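Local coordinates for putative flagellar hook-associated protein (Vibrio parahaemolyticus, PDB 3PWX) that probably serves as a structural component of the bacterial flagellum, at residues H43-S46 and V47-L51. Numbering follows the deposited sequence.
Sequences HLDS and VSESL. Unlike the reference sequence in segment 47-51: S48 (reference Asn).
D45 O is gripped by two donors one turn on: the hydroxyl OG of S48 at 2.7 Å and the backbone N of E49 at 3.0 Å. The amide lies in the carbonyl plane, while OG comes in 16° off it, on a more bent approach. S48 can fold back this way because its OG sits between its own backbone N and carbonyl carbon (chi1 81°), which turns the hydroxyl back along the helix onto the carbonyl of the residue three before it. Beside this bond the carboxylates of D45 and E49 come close, OD2 to OE1 3.6 Å, their planes turned 47° apart; such a like-charged pair would probably be eased by solvent, both residues being exposed. Round the helix, a water bridges S46 OG (2.8 Å) and S50 OG (2.9 Å), spanning the i to i+4 step alongside the backbone bond from S50 N to S46 O. V47 lays CG2 3.3 Å from H43 O, which also accepts the backbone hydrogen bond from V47 N. All this lies within the long helix 7-61 of a helical bundle: S46, V47 and S50 face helix 71-89, where S50 OG bonds S84 OG, whereas L44, V47 and L51 pack on helix 172-223.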
# COMPACT_ATOMS: atom_id res chain seq x y z
N HIS A 43 3.07 -21.60 4.76
CA HIS A 43 3.30 -22.35 3.50
C HIS A 43 4.71 -22.12 3.00
O HIS A 43 5.37 -23.10 2.54
CB HIS A 43 2.27 -22.09 2.39
CG HIS A 43 0.87 -22.47 2.77
ND1 HIS A 43 0.48 -23.79 2.94
CD2 HIS A 43 -0.21 -21.72 3.06
CE1 HIS A 43 -0.79 -23.83 3.29
NE2 HIS A 43 -1.23 -22.58 3.36
N LEU A 44 5.20 -20.88 3.14
CA LEU A 44 6.56 -20.66 2.73
C LEU A 44 7.57 -21.38 3.62
O LEU A 44 8.49 -21.97 3.09
CB LEU A 44 6.91 -19.22 2.53
CG LEU A 44 6.14 -18.57 1.37
CD1 LEU A 44 6.39 -17.07 1.41
CD2 LEU A 44 6.49 -19.21 0.00
N ASP A 45 7.34 -21.39 4.93
CA ASP A 45 8.18 -22.12 5.84
C ASP A 45 8.31 -23.57 5.39
O ASP A 45 9.42 -24.09 5.24
CB ASP A 45 7.65 -22.08 7.27
CG ASP A 45 8.71 -22.48 8.26
OD1 ASP A 45 9.81 -21.86 8.27
OD2 ASP A 45 8.50 -23.45 9.01
N SER A 46 7.17 -24.18 5.09
CA SER A 46 7.14 -25.58 4.61
C SER A 46 7.84 -25.79 3.26
O SER A 46 8.54 -26.79 3.11
CB SER A 46 5.69 -26.08 4.56
OG SER A 46 5.58 -27.24 3.78
N VAL A 47 7.66 -24.86 2.30
CA VAL A 47 8.41 -24.87 1.04
C VAL A 47 9.88 -24.82 1.37
O VAL A 47 10.63 -25.53 0.77
CB VAL A 47 8.05 -23.68 0.09
CG1 VAL A 47 9.01 -23.61 -1.10
CG2 VAL A 47 6.62 -23.80 -0.43
N SER A 48 10.32 -24.05 2.36
CA SER A 48 11.75 -24.00 2.64
C SER A 48 12.33 -25.26 3.29
O SER A 48 13.48 -25.62 2.99
CB SER A 48 12.12 -22.80 3.45
OG SER A 48 11.85 -23.08 4.79
N GLU A 49 11.56 -25.91 4.19
CA GLU A 49 11.93 -27.27 4.72
C GLU A 49 12.06 -28.30 3.63
O GLU A 49 13.01 -29.10 3.62
CB GLU A 49 10.94 -27.78 5.75
CG GLU A 49 11.26 -27.28 7.19
CD GLU A 49 10.02 -27.23 8.08
OE1 GLU A 49 8.97 -26.72 7.59
OE2 GLU A 49 10.08 -27.67 9.26
N SER A 50 11.13 -28.27 2.68
CA SER A 50 11.24 -29.18 1.59
C SER A 50 12.44 -28.83 0.75
O SER A 50 13.07 -29.71 0.22
CB SER A 50 10.01 -29.16 0.74
OG SER A 50 8.89 -29.59 1.47
N LEU A 51 12.80 -27.57 0.64
CA LEU A 51 13.94 -27.28 -0.25
C LEU A 51 15.23 -27.79 0.38
O LEU A 51 16.13 -28.27 -0.31
CB LEU A 51 14.05 -25.81 -0.57
CG LEU A 51 13.01 -25.38 -1.58
CD1 LEU A 51 12.97 -23.80 -1.62
CD2 LEU A 51 13.29 -25.96 -2.94
O HOH W 1 6.38 -28.15 1.23